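Local coordinates for protein beta-lactamase (Chitinophaga pinensis, PDB 6N36) that probably hydrolyses the beta-lactam ring of antibiotics at a two-zinc centre, as a member of the metallo-beta-lactamase superfamily, at residues A[80-85]-A[182-187]; A[86-91]-A[224-229]; A[94-99]-A[134-139]. All coordinates share one frame; numbering follows the deposited sequence.

Contact 1: residues A[80-85]-A[182-187]; sequences LTTHAH and IANIPS. With ZN (zinc ion), chain C.
N184 OD1 comes to the edge of the H83 imidazole, in its plane, while the amide plane is turned 81° against the ring. Beyond the NE2 edge lie a zinc ion and, also close to the ring plane, two of its waters. The rings of H88 and H160 each pair edge-to-face with H83. H83 ND1 donates to N184 OD1 at 2.7 Å, with a nearly straight N-H...O angle of 163°. The donor is tilted somewhat from the plane of the amide carbonyl.

CG of N184 points anti to its own backbone N (chi1 -160°), which carries the amide up to the ring. The same oxygen lies 3.2 Å from T82 OG1, a pair close enough for a weak bond at most. Beside it the contact turns apolar, with T82 CG2 against I182 CG2 at 4.0 Å.

H83 NE2 binds the zinc at 2.2 Å and H85 ND1 at 2.1 Å, so the two histidines use different ring nitrogens on one ion. H160 and three waters bring the ligands to six; water 3 lies roughly trans to H83 and water 1 to H85, consistent with octahedral coordination. These are the first two histidines of the HxHxDH signature of metallo-beta-lactamases, held on the loop after strand 76-80, while N184 comes from the loop after strand 177-182.

N184 is therefore a second-shell residue: with the zinc at NE2, its carbonyl helps to fix the rotation of the H83 ring and, by accepting the ND1 proton, would probably polarise the imidazole and strengthen NE2 as a zinc donor.

Contact 2: residues A[86-91]-A[224-229]; sequences YDHVGA and APHAGQ. With ZN (zinc ion), chain B.
D87 OD2, H88 NE2 and H226 NE2 close on a single zinc ion, each at 2.1 Å, and so tie the two segments together through the metal. D87 and H88 end the HxHxDH signature of the metallo-beta-lactamase fold; the Asp-His-His set at this second zinc matches that of subclass B3 enzymes. Water 1, at 2.0 Å from the metal, completes a set of four ligands.

The carboxylate binds through one oxygen, since D87 OD1 stays 3.2 Å from the ion. Its CG sits between the backbone N and the carbonyl carbon (chi1 57°), which brings OD2 to the metal from the short helix 86-89. Across the contact OD2 lies at the edge of the H226 ring, near its plane, 3.1 Å from NE2. That closeness reflects a shared metal rather than a hydrogen bond, and the same holds for H88 NE2 and H226 NE2.

The two imidazoles stand nearly perpendicular, with planes at 83° and centroids 4.9 Å apart. CD2 of H226 comes to the edge of the H88 ring, in its plane. On the far side of its ring H226 ND1 is hydrogen-bonded to D36 OD2, a second-shell carboxylate that, with the zinc at NE2, helps to fix the ring's rotation and probably makes NE2 a stronger donor. P225, preceding H226, touches the H88 ring through CB, 3.5 Å from H88 CE1.

Contact 3: residues A[94-99]-A[134-139]; sequences AVKQQT and KADRLL
K134 offers its backbone carbonyl to the tip of K96: K96 NZ donates to K134 O at 2.8 Å, tilted 23° from the carbonyl plane. The backbone of K134 has a second tie, for water 4 accepts from both K134 N and K96 NZ (3.0 Å from the latter) and bridges them. A135 follows with its methyl group turned from the helix and packed on V105. D136 then reaches back, its side chain meeting that of K96 from the opposite direction; OD2 lies 3.3 Å from K96 NZ, a salt bridge whose hydrogen bond is weak. The same OD2 also accepts from M103 N, so the carboxylate is held by the neighbouring strand as well as by the lysine.

K96 manages this reach because its chain is extended throughout, starting with CG anti to the backbone N (chi1 -175°).

From R137 to L139 the segment becomes a strand, at one edge of the seven-stranded sheet, running parallel to strand 102-106, with backbone bonds from R137 and L139 to V105 among those that join them. Helix 92-99 lies over this sheet, with V95 and K96 resting on L79 of strand 76-80, and the lysine spans from the helix to the approach to the edge strand.

Contacts 1 and 2 build one active site: their centres are 8 Å apart, their zinc ions 3.5 Å apart, and water 1 bridges the metals, 2.4 Å from the zinc of contact 1 and 2.0 Å from that of contact 2. In hydrolases of this family such a bridging water or hydroxide is the likely nucleophile. The two contacts also pack directly, H83 NE2 lying 3.3 Å from H88 CD2, and their segments alternate along the chain. Contact 3 is nested inside both loops, at the surface, its centre about 17 Å from that of contact 1 and about 18 Å from that of contact 2; L80 CD2 to L139 CD1, at 4.3 Å, joins it to contact 1.

Contact 1: residues A[80-85]-A[182-187]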
loop_
_atom_site.group_PDB
_atom_site.type_symbol
_atom_site.label_atom_id
_atom_site.label_comp_id
_atom_site.label_asym_id
_atom_site.label_seq_id
_atom_site.Cartn_x
_atom_site.Cartn_y
_atom_site.Cartn_z
ATOM N N LEU A 80 -1.793 -5.423 6.636
ATOM C CA LEU A 80 -0.925 -5.533 5.457
ATOM C C LEU A 80 -0.381 -4.153 5.111
ATOM O O LEU A 80 -0.943 -3.118 5.526
ATOM C CB LEU A 80 -1.729 -6.046 4.268
ATOM C CG LEU A 80 -2.421 -7.382 4.429
ATOM C CD1 LEU A 80 -3.257 -7.684 3.199
ATOM C CD2 LEU A 80 -1.405 -8.462 4.674
ATOM N N THR A 81 0.726 -4.136 4.372
ATOM C CA THR A 81 1.274 -2.897 3.808
ATOM C C THR A 81 1.759 -3.156 2.384
ATOM O O THR A 81 2.220 -4.271 2.087
ATOM C CB THR A 81 2.402 -2.316 4.672
ATOM O OG1 THR A 81 2.768 -1.051 4.138
ATOM C CG2 THR A 81 3.613 -3.229 4.738
ATOM N N THR A 82 1.679 -2.125 1.573
ATOM C CA THR A 82 2.290 -2.148 0.237
ATOM C C THR A 82 3.814 -2.002 0.277
ATOM O O THR A 82 4.500 -2.546 -0.602
ATOM C CB THR A 82 1.642 -1.136 -0.693
ATOM O OG1 THR A 82 1.734 0.181 -0.149
ATOM C CG2 THR A 82 0.196 -1.477 -0.983
ATOM N N HIS A 83 4.360 -1.249 1.192
ATOM C CA HIS A 83 5.836 -1.206 1.406
ATOM C C HIS A 83 6.138 -0.530 2.726
ATOM O O HIS A 83 5.411 0.410 3.106
ATOM C CB HIS A 83 6.574 -0.514 0.235
ATOM C CG HIS A 83 6.366 0.958 0.056
ATOM N ND1 HIS A 83 5.445 1.488 -0.815
ATOM C CD2 HIS A 83 7.062 1.996 0.529
ATOM C CE1 HIS A 83 5.578 2.812 -0.845
ATOM N NE2 HIS A 83 6.569 3.155 -0.044
ATOM N N ALA A 84 7.271 -0.854 3.338
ATOM C CA ALA A 84 7.569 -0.380 4.708
ATOM C C ALA A 84 8.333 0.952 4.701
ATOM O O ALA A 84 9.508 0.988 5.153
ATOM C CB ALA A 84 8.320 -1.435 5.466
ATOM N N HIS A 85 7.718 1.996 4.168
ATOM C CA HIS A 85 8.130 3.395 4.376
ATOM C C HIS A 85 7.201 4.042 5.396
ATOM O O HIS A 85 6.018 3.662 5.495
ATOM C CB HIS A 85 8.134 4.184 3.062
ATOM C CG HIS A 85 9.323 3.961 2.182
ATOM N ND1 HIS A 85 9.343 4.288 0.823
ATOM C CD2 HIS A 85 10.526 3.416 2.454
ATOM C CE1 HIS A 85 10.526 4.000 0.328
ATOM N NE2 HIS A 85 11.274 3.483 1.308
ATOM N N ILE A 182 -4.500 -3.509 -5.761
ATOM C CA ILE A 182 -3.894 -2.399 -4.972
ATOM C C ILE A 182 -2.399 -2.471 -5.339
ATOM O O ILE A 182 -1.701 -3.414 -4.892
ATOM C CB ILE A 182 -4.142 -2.556 -3.471
ATOM C CG1 ILE A 182 -5.646 -2.584 -3.129
ATOM C CG2 ILE A 182 -3.390 -1.459 -2.722
ATOM C CD1 ILE A 182 -6.420 -1.389 -3.511
ATOM N N ALA A 183 -1.999 -1.573 -6.216
ATOM C CA ALA A 183 -0.708 -1.608 -6.928
ATOM C C ALA A 183 0.325 -0.776 -6.203
ATOM O O ALA A 183 0.083 0.444 -6.057
ATOM C CB ALA A 183 -0.843 -1.088 -8.338
ATOM N N ASN A 184 1.477 -1.350 -5.890
ATOM C CA ASN A 184 2.615 -0.530 -5.436
ATOM C C ASN A 184 3.420 -0.085 -6.648
ATOM O O ASN A 184 4.127 -0.835 -7.228
ATOM C CB ASN A 184 3.477 -1.254 -4.409
ATOM C CG ASN A 184 4.276 -0.229 -3.643
ATOM O OD1 ASN A 184 3.773 0.353 -2.665
ATOM N ND2 ASN A 184 5.521 0.038 -4.087
ATOM N N ILE A 185 3.304 1.182 -6.980
ATOM C CA ILE A 185 3.883 1.732 -8.229
ATOM C C ILE A 185 5.386 1.798 -8.024
ATOM O O ILE A 185 5.882 2.164 -6.962
ATOM C CB ILE A 185 3.261 3.107 -8.538
ATOM C CG1 ILE A 185 1.773 2.978 -8.887
ATOM C CG2 ILE A 185 4.045 3.833 -9.641
ATOM C CD1 ILE A 185 1.417 2.058 -10.008
ATOM N N PRO A 186 6.173 1.345 -9.012
ATOM C CA PRO A 186 7.626 1.261 -8.872
ATOM C C PRO A 186 8.333 2.602 -9.085
ATOM O O PRO A 186 9.159 2.756 -9.967
ATOM C CB PRO A 186 7.996 0.216 -9.911
ATOM C CG PRO A 186 6.995 0.458 -11.002
ATOM C CD PRO A 186 5.703 0.685 -10.253
ATOM N N SER A 187 7.993 3.566 -8.249
ATOM C CA SER A 187 8.681 4.865 -8.243
ATOM C C SER A 187 10.128 4.717 -7.761
ATOM O O SER A 187 10.412 3.904 -6.913
ATOM C CB SER A 187 7.903 5.900 -7.482
ATOM O OG SER A 187 7.801 5.537 -6.135
HETATM ZN ZN ZN C . 7.774 4.958 -0.409
HETATM O O HOH W 1 5.828 5.758 -1.589
HETATM O O HOH W 2 7.106 6.312 0.947
HETATM O O HOH W 3 8.856 6.837 -1.020
#

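Contact 2: residues A[86-91]-A[224-229]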
loop_
_atom_site.group_PDB
_atom_site.type_symbol
_atom_site.label_atom_id
_atom_site.label_comp_id
_atom_site.label_asym_id
_atom_site.label_seq_id
_atom_site.Cartn_x
_atom_site.Cartn_y
_atom_site.Cartn_z
ATOM N N TYR A 86 7.690 5.064 6.087
ATOM C CA TYR A 86 6.966 5.656 7.226
ATOM C C TYR A 86 5.611 6.271 6.835
ATOM O O TYR A 86 4.785 6.479 7.749
ATOM C CB TYR A 86 7.858 6.670 7.942
ATOM C CG TYR A 86 8.043 7.976 7.225
ATOM C CD1 TYR A 86 9.037 8.130 6.273
ATOM C CD2 TYR A 86 7.285 9.091 7.557
ATOM C CE1 TYR A 86 9.276 9.348 5.653
ATOM C CE2 TYR A 86 7.530 10.327 6.978
ATOM C CZ TYR A 86 8.533 10.452 6.025
ATOM O OH TYR A 86 8.769 11.640 5.413
ATOM N N ASP A 87 5.395 6.657 5.592
ATOM C CA ASP A 87 4.085 7.214 5.143
ATOM C C ASP A 87 3.033 6.113 4.947
ATOM O O ASP A 87 1.847 6.446 4.774
ATOM C CB ASP A 87 4.245 8.103 3.905
ATOM C CG ASP A 87 4.881 7.439 2.704
ATOM O OD1 ASP A 87 5.728 6.495 2.924
ATOM O OD2 ASP A 87 4.579 7.893 1.544
ATOM N N HIS A 88 3.396 4.822 4.976
ATOM C CA HIS A 88 2.463 3.694 4.822
ATOM C C HIS A 88 2.424 2.783 6.045
ATOM O O HIS A 88 1.479 1.958 6.123
ATOM C CB HIS A 88 2.758 2.880 3.556
ATOM C CG HIS A 88 2.849 3.795 2.375
ATOM N ND1 HIS A 88 1.748 4.486 1.878
ATOM C CD2 HIS A 88 3.932 4.221 1.686
ATOM C CE1 HIS A 88 2.195 5.299 0.904
ATOM N NE2 HIS A 88 3.534 5.105 0.760
ATOM N N VAL A 89 3.418 2.884 6.952
ATOM C CA VAL A 89 3.422 2.073 8.202
ATOM C C VAL A 89 3.651 2.937 9.442
ATOM O O VAL A 89 3.884 2.371 10.514
ATOM C CB VAL A 89 4.445 0.929 8.142
ATOM C CG1 VAL A 89 4.089 -0.067 7.049
ATOM C CG2 VAL A 89 5.882 1.422 8.047
ATOM N N GLY A 90 3.554 4.261 9.332
ATOM C CA GLY A 90 3.882 5.158 10.457
ATOM C C GLY A 90 2.992 4.923 11.665
ATOM O O GLY A 90 3.454 5.208 12.785
ATOM N N ALA A 91 1.750 4.467 11.478
ATOM C CA ALA A 91 0.860 4.197 12.635
ATOM C C ALA A 91 0.639 2.699 12.814
ATOM O O ALA A 91 -0.288 2.305 13.542
ATOM C CB ALA A 91 -0.458 4.921 12.456
ATOM N N ALA A 224 -3.809 2.719 -5.738
ATOM C CA ALA A 224 -2.387 2.744 -5.350
ATOM C C ALA A 224 -2.242 3.533 -4.051
ATOM O O ALA A 224 -3.189 4.129 -3.576
ATOM C CB ALA A 224 -1.580 3.369 -6.475
ATOM N N PRO A 225 -1.034 3.519 -3.452
ATOM C CA PRO A 225 -0.839 4.102 -2.141
ATOM C C PRO A 225 -0.861 5.628 -2.114
ATOM O O PRO A 225 -1.005 6.137 -1.034
ATOM C CB PRO A 225 0.540 3.589 -1.720
ATOM C CG PRO A 225 0.718 2.310 -2.473
ATOM C CD PRO A 225 0.084 2.605 -3.812
ATOM N N HIS A 226 -0.634 6.288 -3.248
ATOM C CA HIS A 226 -0.669 7.755 -3.336
ATOM C C HIS A 226 -1.738 8.140 -4.349
ATOM O O HIS A 226 -1.711 7.638 -5.475
ATOM C CB HIS A 226 0.695 8.315 -3.723
ATOM C CG HIS A 226 1.696 8.215 -2.630
ATOM N ND1 HIS A 226 1.773 9.156 -1.583
ATOM C CD2 HIS A 226 2.618 7.265 -2.370
ATOM C CE1 HIS A 226 2.748 8.794 -0.769
ATOM N NE2 HIS A 226 3.275 7.648 -1.203
ATOM N N ALA A 227 -2.561 9.130 -4.004
ATOM C CA ALA A 227 -3.690 9.552 -4.858
ATOM C C ALA A 227 -3.194 9.928 -6.263
ATOM O O ALA A 227 -3.930 9.666 -7.225
ATOM C CB ALA A 227 -4.329 10.760 -4.199
ATOM N N GLY A 228 -2.075 10.622 -6.369
ATOM C CA GLY A 228 -1.605 11.151 -7.670
ATOM C C GLY A 228 -1.208 10.020 -8.609
ATOM O O GLY A 228 -1.247 10.221 -9.857
ATOM N N GLN A 229 -0.820 8.860 -8.070
ATOM C CA GLN A 229 -0.350 7.729 -8.900
ATOM C C GLN A 229 -1.499 7.186 -9.743
ATOM O O GLN A 229 -1.217 6.642 -10.811
ATOM C CB GLN A 229 0.271 6.655 -8.012
ATOM C CG GLN A 229 1.610 7.150 -7.512
ATOM C CD GLN A 229 2.274 6.223 -6.551
ATOM O OE1 GLN A 229 1.603 5.486 -5.816
ATOM N NE2 GLN A 229 3.604 6.357 -6.530
HETATM ZN ZN ZN B . 4.728 6.625 -0.136
HETATM O O HOH W 1 5.828 5.758 -1.589
#

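Contact 3: residues A[94-99]-A[134-139]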
loop_
_atom_site.group_PDB
_atom_site.type_symbol
_atom_site.label_atom_id
_atom_site.label_comp_id
_atom_site.label_asym_id
_atom_site.label_seq_id
_atom_site.Cartn_x
_atom_site.Cartn_y
_atom_site.Cartn_z
ATOM N N ALA A 94 0.924 1.324 16.381
ATOM C CA ALA A 94 -0.210 1.831 17.193
ATOM C C ALA A 94 -1.436 0.987 16.872
ATOM O O ALA A 94 -2.171 0.559 17.786
ATOM C CB ALA A 94 -0.457 3.305 16.976
ATOM N N VAL A 95 -1.715 0.782 15.587
ATOM C CA VAL A 95 -2.916 0.007 15.198
ATOM C C VAL A 95 -2.791 -1.418 15.754
ATOM O O VAL A 95 -3.781 -1.917 16.337
ATOM C CB VAL A 95 -3.141 -0.027 13.668
ATOM C CG1 VAL A 95 -4.246 -0.996 13.326
ATOM C CG2 VAL A 95 -3.438 1.357 13.149
ATOM N N LYS A 96 -1.625 -2.052 15.667
ATOM C CA LYS A 96 -1.453 -3.450 16.154
ATOM C C LYS A 96 -1.629 -3.509 17.679
ATOM O O LYS A 96 -2.348 -4.408 18.153
ATOM C CB LYS A 96 -0.070 -3.977 15.801
ATOM C CG LYS A 96 0.141 -5.444 16.147
ATOM C CD LYS A 96 1.462 -6.012 15.670
ATOM C CE LYS A 96 1.723 -7.389 16.259
ATOM N NZ LYS A 96 3.078 -7.878 15.936
ATOM N N GLN A 97 -1.098 -2.519 18.377
ATOM C CA GLN A 97 -1.235 -2.451 19.856
ATOM C C GLN A 97 -2.716 -2.331 20.227
ATOM O O GLN A 97 -3.127 -2.989 21.223
ATOM C CB GLN A 97 -0.466 -1.273 20.435
ATOM C CG GLN A 97 -0.514 -1.308 21.954
ATOM C CD GLN A 97 0.046 -0.059 22.566
ATOM O OE1 GLN A 97 0.379 0.907 21.871
ATOM N NE2 GLN A 97 0.133 -0.082 23.887
ATOM N N GLN A 98 -3.483 -1.519 19.499
ATOM C CA GLN A 98 -4.888 -1.198 19.841
ATOM C C GLN A 98 -5.834 -2.312 19.446
ATOM O O GLN A 98 -6.946 -2.310 20.046
ATOM C CB GLN A 98 -5.297 0.134 19.216
ATOM C CG GLN A 98 -4.575 1.288 19.848
ATOM C CD GLN A 98 -4.900 2.576 19.138
ATOM O OE1 GLN A 98 -6.065 2.887 18.911
ATOM N NE2 GLN A 98 -3.859 3.342 18.805
ATOM N N THR A 99 -5.519 -3.134 18.431
ATOM C CA THR A 99 -6.462 -4.100 17.823
ATOM C C THR A 99 -6.025 -5.537 18.112
ATOM O O THR A 99 -6.865 -6.387 18.006
ATOM C CB THR A 99 -6.580 -3.921 16.300
ATOM O OG1 THR A 99 -5.278 -4.161 15.772
ATOM C CG2 THR A 99 -7.058 -2.554 15.859
ATOM N N LYS A 134 6.804 -6.307 14.627
ATOM C CA LYS A 134 7.193 -7.708 14.361
ATOM C C LYS A 134 6.117 -8.428 13.548
ATOM O O LYS A 134 4.922 -8.224 13.814
ATOM C CB LYS A 134 7.369 -8.419 15.712
ATOM C CG LYS A 134 8.518 -7.862 16.530
ATOM C CD LYS A 134 8.868 -8.726 17.748
ATOM C CE LYS A 134 9.953 -8.114 18.607
ATOM N NZ LYS A 134 9.657 -6.685 18.895
ATOM N N ALA A 135 6.527 -9.291 12.635
ATOM C CA ALA A 135 5.647 -10.055 11.731
ATOM C C ALA A 135 5.012 -11.222 12.466
ATOM O O ALA A 135 5.759 -11.984 13.148
ATOM C CB ALA A 135 6.412 -10.553 10.538
ATOM N N ASP A 136 3.707 -11.420 12.267
ATOM C CA ASP A 136 3.002 -12.649 12.711
ATOM C C ASP A 136 3.041 -13.705 11.603
ATOM O O ASP A 136 2.984 -14.903 11.919
ATOM C CB ASP A 136 1.603 -12.282 13.174
ATOM C CG ASP A 136 1.666 -11.359 14.381
ATOM O OD1 ASP A 136 2.070 -11.852 15.473
ATOM O OD2 ASP A 136 1.356 -10.164 14.250
ATOM N N ARG A 137 3.128 -13.290 10.346
ATOM C CA ARG A 137 3.248 -14.191 9.181
ATOM C C ARG A 137 4.161 -13.515 8.169
ATOM O O ARG A 137 4.021 -12.288 7.962
ATOM C CB ARG A 137 1.892 -14.531 8.566
ATOM C CG ARG A 137 1.960 -15.473 7.378
ATOM C CD ARG A 137 0.589 -15.926 6.882
ATOM N NE ARG A 137 0.723 -16.549 5.580
ATOM C CZ ARG A 137 -0.219 -16.625 4.644
ATOM N NH1 ARG A 137 -1.436 -16.171 4.864
ATOM N NH2 ARG A 137 0.064 -17.159 3.471
ATOM N N LEU A 138 5.115 -14.285 7.646
ATOM C CA LEU A 138 6.020 -13.804 6.583
ATOM C C LEU A 138 5.442 -14.289 5.261
ATOM O O LEU A 138 5.199 -15.523 5.117
ATOM C CB LEU A 138 7.427 -14.373 6.830
ATOM C CG LEU A 138 8.123 -13.939 8.117
ATOM C CD1 LEU A 138 9.421 -14.718 8.313
ATOM C CD2 LEU A 138 8.397 -12.446 8.129
ATOM N N LEU A 139 5.261 -13.384 4.313
ATOM C CA LEU A 139 4.594 -13.675 3.028
ATOM C C LEU A 139 5.637 -13.806 1.915
ATOM O O LEU A 139 6.643 -13.056 1.933
ATOM C CB LEU A 139 3.643 -12.517 2.703
ATOM C CG LEU A 139 2.510 -12.273 3.687
ATOM C CD1 LEU A 139 1.843 -10.926 3.375
ATOM C CD2 LEU A 139 1.522 -13.441 3.667
HETATM O O HOH W 4 5.054 -5.906 16.906
#